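Side-chain contacts in projannalysin (Methanocaldococcus jannaschii, PDB 4JIX), which is the zymogen of a small soluble zinc metallopeptidase of the minigluzincin type, which probably cleaves peptide bonds once activated: residues Asn8-Asp11 with Ile12-Val16; Asn17-Leu20 with Ile21-Ile25; Tyr67-Leu70 with His71-His75. The protein carries 1 engineered substitution. One frame throughout, in Å; residues are numbered along the deposited sequence.

Contact 1. Residues Asn8-Asp11 with Ile12-Val16; sequences NKKD and IKDIV
Lys-10 lies against Asp-14 and Ile-15 where the chain turns from an extended lead-in into helix 12-22. Its CB stays at the margin of the contact, 4.2 Å from Ile-15 CG1. CG touches both neighbours, being 3.9 Å from Asp-14 CB and close to Ile-15 CG1 as well. CD comes closest to that same branch, 3.8 Å from Ile-15 CG1. The chain then bends at its third torsion (-87°), and the ammonium group NZ forms salt bridges with Glu-62 and Glu-18, so the methylenes serve as apolar contact and the tip as a charge link. Ile-15 itself also leans on Ile-69 of helix 62-78.

Asp-11 occupies the N-cap. With its CG trans to the backbone nitrogen (chi1 -160°), the carboxylate swings over the start of the helix, and OD1 accepts the amide of Lys-13 through its anti lone pair, Lys-13 N to Asp-11 OD1 measuring 3.2 Å with an angle of 156° at the hydrogen. OD1 also lies 3.4 Å from Lys-13 CG. The carbonyl of Asp-11 takes Ile-15 N at 3.2 Å as the first regular helical bond, and Asp-14 N weakly. Asp-14 OD1 stays 4.1 Å from Asp-11 N, too long to complete a capping box. The chemistry is thus that of a helix start: an amide lacking a carbonyl in a preceding turn is satisfied by a carboxylate, whose negative charge probably also suits the positive end of the helix dipole.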
loop_
_atom_site.group_PDB
_atom_site.type_symbol
_atom_site.label_atom_id
_atom_site.label_comp_id
_atom_site.label_asym_id
_atom_site.label_seq_id
_atom_site.Cartn_x
_atom_site.Cartn_y
_atom_site.Cartn_z
ATOM N N ASN A 8 10.915 6.242 -20.651
ATOM C CA ASN A 8 9.536 6.476 -21.091
ATOM C C ASN A 8 8.557 5.558 -20.368
ATOM O O ASN A 8 8.730 4.335 -20.379
ATOM C CB ASN A 8 9.409 6.274 -22.605
ATOM C CG ASN A 8 9.278 7.543 -23.415
ATOM O OD1 ASN A 8 8.786 8.581 -22.949
ATOM N ND2 ASN A 8 9.668 7.468 -24.680
ATOM N N LYS A 9 7.558 6.162 -19.700
ATOM C CA LYS A 9 6.541 5.425 -18.964
ATOM C C LYS A 9 5.691 4.630 -19.958
ATOM O O LYS A 9 5.207 5.189 -20.951
ATOM C CB LYS A 9 5.680 6.377 -18.103
ATOM C CG LYS A 9 5.551 5.954 -16.636
ATOM C CD LYS A 9 5.247 7.139 -15.696
ATOM C CE LYS A 9 3.912 7.047 -14.972
ATOM N NZ LYS A 9 3.909 6.052 -13.859
ATOM N N LYS A 10 5.612 3.304 -19.739
ATOM C CA LYS A 10 4.806 2.384 -20.540
ATOM C C LYS A 10 3.343 2.752 -20.336
ATOM O O LYS A 10 2.950 3.045 -19.205
ATOM C CB LYS A 10 5.074 0.919 -20.125
ATOM C CG LYS A 10 4.490 -0.120 -21.090
ATOM C CD LYS A 10 4.776 -1.561 -20.666
ATOM C CE LYS A 10 6.105 -2.085 -21.167
ATOM N NZ LYS A 10 6.506 -3.338 -20.471
ATOM N N ASP A 11 2.556 2.792 -21.417
ATOM C CA ASP A 11 1.128 3.104 -21.341
ATOM C C ASP A 11 0.431 2.047 -20.496
ATOM O O ASP A 11 0.755 0.859 -20.603
ATOM C CB ASP A 11 0.505 3.180 -22.734
ATOM C CG ASP A 11 -0.804 3.940 -22.769
ATOM O OD1 ASP A 11 -1.834 3.379 -22.319
ATOM O OD2 ASP A 11 -0.811 5.083 -23.283
ATOM N N ILE A 12 -0.488 2.483 -19.626
ATOM C CA ILE A 12 -1.220 1.606 -18.717
ATOM C C ILE A 12 -1.908 0.455 -19.486
ATOM O O ILE A 12 -1.834 -0.681 -19.032
ATOM C CB ILE A 12 -2.211 2.410 -17.819
ATOM C CG1 ILE A 12 -2.786 1.550 -16.679
ATOM C CG2 ILE A 12 -3.286 3.172 -18.614
ATOM C CD1 ILE A 12 -1.710 1.187 -15.574
ATOM N N LYS A 13 -2.483 0.736 -20.673
ATOM C CA LYS A 13 -3.149 -0.267 -21.514
ATOM C C LYS A 13 -2.159 -1.352 -21.965
ATOM O O LYS A 13 -2.527 -2.524 -22.000
ATOM C CB LYS A 13 -3.838 0.383 -22.733
ATOM C CG LYS A 13 -4.703 1.621 -22.424
ATOM C CD LYS A 13 -5.922 1.355 -21.517
ATOM C CE LYS A 13 -6.402 2.619 -20.841
ATOM N NZ LYS A 13 -7.761 2.462 -20.261
ATOM N N ASP A 14 -0.894 -0.972 -22.249
ATOM C CA ASP A 14 0.160 -1.913 -22.645
ATOM C C ASP A 14 0.547 -2.830 -21.484
ATOM O O ASP A 14 0.798 -4.016 -21.719
ATOM C CB ASP A 14 1.402 -1.175 -23.176
ATOM C CG ASP A 14 1.192 -0.392 -24.463
ATOM O OD1 ASP A 14 2.015 0.511 -24.747
ATOM O OD2 ASP A 14 0.239 -0.713 -25.211
ATOM N N ILE A 15 0.600 -2.293 -20.235
ATOM C CA ILE A 15 0.912 -3.092 -19.052
ATOM C C ILE A 15 -0.194 -4.157 -18.875
ATOM O O ILE A 15 0.109 -5.339 -18.667
ATOM C CB ILE A 15 1.095 -2.226 -17.762
ATOM C CG1 ILE A 15 2.227 -1.163 -17.935
ATOM C CG2 ILE A 15 1.348 -3.124 -16.538
ATOM C CD1 ILE A 15 2.305 -0.067 -16.791
ATOM N N VAL A 16 -1.471 -3.731 -18.965
ATOM C CA VAL A 16 -2.638 -4.618 -18.836
ATOM C C VAL A 16 -2.591 -5.721 -19.912
ATOM O O VAL A 16 -2.693 -6.898 -19.563
ATOM C CB VAL A 16 -3.991 -3.847 -18.865
ATOM C CG1 VAL A 16 -5.179 -4.812 -18.815
ATOM C CG2 VAL A 16 -4.080 -2.851 -17.709
#

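Contact 2. Residues Asn17-Leu20 with Ile21-Ile25; sequences NEIL and ISLNI
Asn-17 O receives Ile-21 N, Glu-18 O receives Ser-22 N and Ile-19 O receives Leu-23 N, a run of i to i+4 bonds that gives way to a Schellman motif at Asn-24, where phi turns positive (59°). Two bonds define that motif: Ile-25 N reaches back to Leu-20 O at 2.9 Å with an angle of 166° at the hydrogen, and within it Asn-24 N bonds to Ile-21 O at 3.0 Å. The reversal brings Ile-25 back across Leu-20, the hydrophobic contact that often accompanies this C-cap. Leu-20 CD2 meets Ile-25 CG2 at 3.8 Å, the two side chains meeting at a slant. Beyond them lies helix 62-78, with Leu-20 on Leu-73 and Ile-25 on Phe-76.

In the same last turn, Ile-19 and Leu-23 run alongside each other in the same direction. The CG2 branch of Ile-19, trans to its backbone nitrogen, touches Leu-23 CD1 at 3.7 Å, while Ile-19 packs on Ile-69 and His-66. Ile-21 folds its CG1 branch over a backbone oxygen, with Ile-21 CG1 3.3 Å from Asn-17 O. The hydroxyl of Ser-22 hydrogen-bonds to Tyr-94 OH, and its chi1 of 70° turns it back over the preceding turn, where Ser-22 OG stands 3.1 Å from Ile-19 O.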
loop_
_atom_site.group_PDB
_atom_site.type_symbol
_atom_site.label_atom_id
_atom_site.label_comp_id
_atom_site.label_asym_id
_atom_site.label_seq_id
_atom_site.Cartn_x
_atom_site.Cartn_y
_atom_site.Cartn_z
ATOM N N ASN A 17 -2.403 -5.347 -21.199
ATOM C CA ASN A 17 -2.405 -6.298 -22.314
ATOM C C ASN A 17 -1.292 -7.344 -22.202
ATOM O O ASN A 17 -1.545 -8.509 -22.494
ATOM C CB ASN A 17 -2.348 -5.572 -23.670
ATOM C CG ASN A 17 -3.639 -4.842 -23.968
ATOM O OD1 ASN A 17 -4.681 -5.104 -23.374
ATOM N ND2 ASN A 17 -3.608 -3.891 -24.869
ATOM N N GLU A 18 -0.101 -6.950 -21.724
ATOM C CA GLU A 18 1.033 -7.855 -21.530
ATOM C C GLU A 18 0.702 -8.938 -20.481
ATOM O O GLU A 18 1.071 -10.097 -20.660
ATOM C CB GLU A 18 2.281 -7.062 -21.112
ATOM C CG GLU A 18 3.005 -6.422 -22.287
ATOM C CD GLU A 18 4.090 -5.407 -21.965
ATOM O OE1 GLU A 18 4.388 -5.198 -20.767
ATOM O OE2 GLU A 18 4.641 -4.813 -22.922
ATOM N N ILE A 19 -0.018 -8.561 -19.412
ATOM C CA ILE A 19 -0.429 -9.485 -18.341
ATOM C C ILE A 19 -1.541 -10.412 -18.855
ATOM O O ILE A 19 -1.474 -11.619 -18.617
ATOM C CB ILE A 19 -0.821 -8.726 -17.046
ATOM C CG1 ILE A 19 0.431 -8.040 -16.444
ATOM C CG2 ILE A 19 -1.484 -9.654 -16.000
ATOM C CD1 ILE A 19 0.141 -6.825 -15.503
ATOM N N LEU A 20 -2.534 -9.868 -19.585
ATOM C CA LEU A 20 -3.585 -10.707 -20.190
ATOM C C LEU A 20 -2.952 -11.748 -21.115
ATOM O O LEU A 20 -3.389 -12.894 -21.116
ATOM C CB LEU A 20 -4.619 -9.871 -20.963
ATOM C CG LEU A 20 -5.478 -8.890 -20.162
ATOM C CD1 LEU A 20 -6.148 -7.901 -21.106
ATOM C CD2 LEU A 20 -6.562 -9.628 -19.316
ATOM N N ILE A 21 -1.883 -11.371 -21.861
ATOM C CA ILE A 21 -1.183 -12.305 -22.755
ATOM C C ILE A 21 -0.441 -13.372 -21.919
ATOM O O ILE A 21 -0.684 -14.555 -22.142
ATOM C CB ILE A 21 -0.237 -11.596 -23.782
ATOM C CG1 ILE A 21 -1.069 -10.829 -24.842
ATOM C CG2 ILE A 21 0.695 -12.618 -24.495
ATOM C CD1 ILE A 21 -0.272 -9.726 -25.712
ATOM N N SER A 22 0.400 -12.957 -20.923
ATOM C CA SER A 22 1.186 -13.889 -20.097
ATOM C C SER A 22 0.288 -14.836 -19.283
ATOM O O SER A 22 0.634 -16.006 -19.123
ATOM C CB SER A 22 2.155 -13.142 -19.181
ATOM O OG SER A 22 1.464 -12.442 -18.156
ATOM N N LEU A 23 -0.888 -14.356 -18.825
ATOM C CA LEU A 23 -1.836 -15.191 -18.081
ATOM C C LEU A 23 -2.747 -15.999 -18.998
ATOM O O LEU A 23 -3.515 -16.821 -18.503
ATOM C CB LEU A 23 -2.702 -14.347 -17.133
ATOM C CG LEU A 23 -2.054 -13.881 -15.822
ATOM C CD1 LEU A 23 -3.002 -12.953 -15.073
ATOM C CD2 LEU A 23 -1.666 -15.074 -14.922
ATOM N N ASN A 24 -2.665 -15.783 -20.327
ATOM C CA ASN A 24 -3.484 -16.458 -21.354
ATOM C C ASN A 24 -5.004 -16.217 -21.120
ATOM O O ASN A 24 -5.812 -17.152 -21.141
ATOM C CB ASN A 24 -3.160 -17.962 -21.444
ATOM C CG ASN A 24 -3.672 -18.641 -22.698
ATOM O OD1 ASN A 24 -3.603 -18.104 -23.810
ATOM N ND2 ASN A 24 -4.200 -19.845 -22.543
ATOM N N ILE A 25 -5.373 -14.953 -20.871
ATOM C CA ILE A 25 -6.775 -14.550 -20.693
ATOM C C ILE A 25 -7.264 -13.956 -22.032
ATOM O O ILE A 25 -6.744 -12.916 -22.474
ATOM C CB ILE A 25 -6.953 -13.543 -19.507
ATOM C CG1 ILE A 25 -6.569 -14.158 -18.128
ATOM C CG2 ILE A 25 -8.386 -12.953 -19.476
ATOM C CD1 ILE A 25 -6.326 -13.092 -16.975
#

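Contact 3. Residues Tyr67-Leu70 with His71-His75; sequences YIIL and HELIH. With ZN (zinc ion), chain C.
His-71 and His-75 present their imidazole rings from successive turns of helix 62-78, each directing NE2 at the zinc ion: His-71 NE2 and His-75 NE2 both bind it at 2.1 Å. At the edge of the His-71 ring, in its plane, a water accepts from ND1 with a His-71 ND1 to water distance of 2.7 Å. The same water donates a weak bond to Tyr-67 OH, whose stronger partner is Glu-104. The ring of His-71 is therefore fixed through both nitrogens, one by metal and one by water. His-75 is gripped likewise, its ND1 bonded to Ser-80 O. The rings of Phe-87 and His-83 meet both histidines with inclined planes, at about 50° to that of His-71, and Ile-112 of the second subunit packs on His-71 and Glu-72. His-83 supplies the third histidine ligand, and a second water sits on the metal at 2.2 Å from zinc; further ligand atoms complete the shell.

CG of His-71 lies trans to its backbone nitrogen (chi1 -177°), whereas His-75 takes chi1 -77°; these different swings let rings one turn apart converge on a single ion. Leu-70 CG meets Ile-74 CD1 at 3.8 Å on the flank facing helix 85-91, while Ile-69 CG2 runs beside Leu-73 CD1 at 3.7 Å on the flank facing helix 12-22. Replacing Leu-70 by an alanine removes the CG and CD1 that meet Ile-74 CD1 and would probably open a gap towards Leu-91 and Phe-95, leaving Ile-74 less firmly held. Glu-72 curls its chain back, with Glu-72 CG 3.4 Å from Ile-68 O. His-71, Glu-72 and His-75 form the HExxH zinc-binding helix of metallopeptidases, in which the glutamate, as in relatives, probably assists the metal-bound water.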
loop_
_atom_site.group_PDB
_atom_site.type_symbol
_atom_site.label_atom_id
_atom_site.label_comp_id
_atom_site.label_asym_id
_atom_site.label_seq_id
_atom_site.Cartn_x
_atom_site.Cartn_y
_atom_site.Cartn_z
ATOM N N TYR A 67 2.531 -5.454 -10.759
ATOM C CA TYR A 67 2.203 -6.330 -9.630
ATOM C C TYR A 67 0.729 -6.199 -9.216
ATOM O O TYR A 67 0.084 -7.213 -8.926
ATOM C CB TYR A 67 3.106 -6.016 -8.414
ATOM C CG TYR A 67 2.920 -7.008 -7.278
ATOM C CD1 TYR A 67 3.648 -8.198 -7.238
ATOM C CD2 TYR A 67 1.982 -6.780 -6.270
ATOM C CE1 TYR A 67 3.452 -9.132 -6.220
ATOM C CE2 TYR A 67 1.780 -7.707 -5.245
ATOM C CZ TYR A 67 2.526 -8.877 -5.221
ATOM O OH TYR A 67 2.330 -9.804 -4.226
ATOM N N ILE A 68 0.229 -4.950 -9.149
ATOM C CA ILE A 68 -1.140 -4.604 -8.748
ATOM C C ILE A 68 -2.136 -5.196 -9.768
ATOM O O ILE A 68 -3.105 -5.838 -9.369
ATOM C CB ILE A 68 -1.272 -3.051 -8.626
ATOM C CG1 ILE A 68 -0.557 -2.512 -7.355
ATOM C CG2 ILE A 68 -2.732 -2.586 -8.667
ATOM C CD1 ILE A 68 -0.257 -0.934 -7.434
ATOM N N ILE A 69 -1.893 -4.958 -11.070
ATOM C CA ILE A 69 -2.748 -5.448 -12.156
ATOM C C ILE A 69 -2.696 -6.978 -12.186
ATOM O O ILE A 69 -3.742 -7.606 -12.357
ATOM C CB ILE A 69 -2.359 -4.815 -13.522
ATOM C CG1 ILE A 69 -2.614 -3.287 -13.519
ATOM C CG2 ILE A 69 -3.119 -5.487 -14.690
ATOM C CD1 ILE A 69 -1.808 -2.496 -14.604
ATOM N N LEU A 70 -1.484 -7.574 -12.037
ATOM C CA LEU A 70 -1.291 -9.027 -11.987
ATOM C C LEU A 70 -2.155 -9.635 -10.882
ATOM O O LEU A 70 -2.797 -10.655 -11.116
ATOM C CB LEU A 70 0.187 -9.388 -11.748
ATOM C CG LEU A 70 0.554 -10.886 -11.676
ATOM C CD1 LEU A 70 0.353 -11.616 -13.033
ATOM C CD2 LEU A 70 1.993 -11.076 -11.179
ATOM N N HIS A 71 -2.184 -9.009 -9.697
ATOM C CA HIS A 71 -3.013 -9.498 -8.587
ATOM C C HIS A 71 -4.491 -9.609 -9.018
ATOM O O HIS A 71 -5.100 -10.660 -8.844
ATOM C CB HIS A 71 -2.899 -8.580 -7.341
ATOM C CG HIS A 71 -3.674 -9.099 -6.158
ATOM N ND1 HIS A 71 -3.060 -9.826 -5.156
ATOM C CD2 HIS A 71 -4.998 -9.013 -5.889
ATOM C CE1 HIS A 71 -4.018 -10.127 -4.286
ATOM N NE2 HIS A 71 -5.213 -9.689 -4.706
ATOM N N GLU A 72 -5.056 -8.529 -9.567
ATOM C CA GLU A 72 -6.475 -8.532 -9.968
ATOM C C GLU A 72 -6.788 -9.544 -11.062
ATOM O O GLU A 72 -7.872 -10.134 -11.072
ATOM C CB GLU A 72 -6.900 -7.149 -10.487
ATOM C CG GLU A 72 -6.520 -5.988 -9.590
ATOM C CD GLU A 72 -7.093 -6.052 -8.195
ATOM O OE1 GLU A 72 -8.082 -6.785 -7.978
ATOM O OE2 GLU A 72 -6.512 -5.401 -7.303
ATOM N N LEU A 73 -5.870 -9.669 -12.030
ATOM C CA LEU A 73 -6.108 -10.513 -13.180
ATOM C C LEU A 73 -5.895 -11.989 -12.858
ATOM O O LEU A 73 -6.538 -12.815 -13.500
ATOM C CB LEU A 73 -5.313 -10.035 -14.410
ATOM C CG LEU A 73 -5.765 -8.651 -14.971
ATOM C CD1 LEU A 73 -5.004 -8.283 -16.226
ATOM C CD2 LEU A 73 -7.295 -8.609 -15.264
ATOM N N ILE A 74 -5.100 -12.326 -11.821
ATOM C CA ILE A 74 -4.984 -13.721 -11.368
ATOM C C ILE A 74 -6.373 -14.151 -10.843
ATOM O O ILE A 74 -6.857 -15.209 -11.243
ATOM C CB ILE A 74 -3.847 -13.954 -10.329
ATOM C CG1 ILE A 74 -2.463 -13.851 -11.021
ATOM C CG2 ILE A 74 -3.999 -15.343 -9.630
ATOM C CD1 ILE A 74 -1.305 -13.725 -10.037
ATOM N N HIS A 75 -7.043 -13.286 -10.035
ATOM C CA HIS A 75 -8.400 -13.549 -9.539
ATOM C C HIS A 75 -9.343 -13.847 -10.715
ATOM O O HIS A 75 -10.106 -14.805 -10.663
ATOM C CB HIS A 75 -8.957 -12.345 -8.748
ATOM C CG HIS A 75 -8.414 -12.195 -7.366
ATOM N ND1 HIS A 75 -8.588 -13.179 -6.411
ATOM C CD2 HIS A 75 -7.753 -11.156 -6.810
ATOM C CE1 HIS A 75 -8.029 -12.712 -5.309
ATOM N NE2 HIS A 75 -7.513 -11.501 -5.501
HETATM ZN ZN ZN C . -7.068 -10.177 -3.892
HETATM O O HOH W 1 -0.492 -10.527 -5.447
HETATM O O HOH W 2 -6.686 -8.802 -2.241
#

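Contacts 1 and 2 are the start and finish of one helix, 12-22, while contact 3 lies in the middle of helix 62-78, against which that helix packs. Contact 1 is a surface contact, contact 2 partly buried and contact 3 wholly buried, and the chemistry follows: carboxylate capping and lysine charge at the first, a backbone C-cap with hydrophobic closure at the second, metal ligation and aliphatic i to i+4 pairs at the third. Ile-69 CD1 lies 3.8 Å from Ile-12 CD1, and Ile-69 CG2 lies 3.6 Å from Ile-19 CD1, so one residue of contact 3 serves both others. A charge link joins contacts 1 and 2, whereas contact 3 meets both through apolar packing.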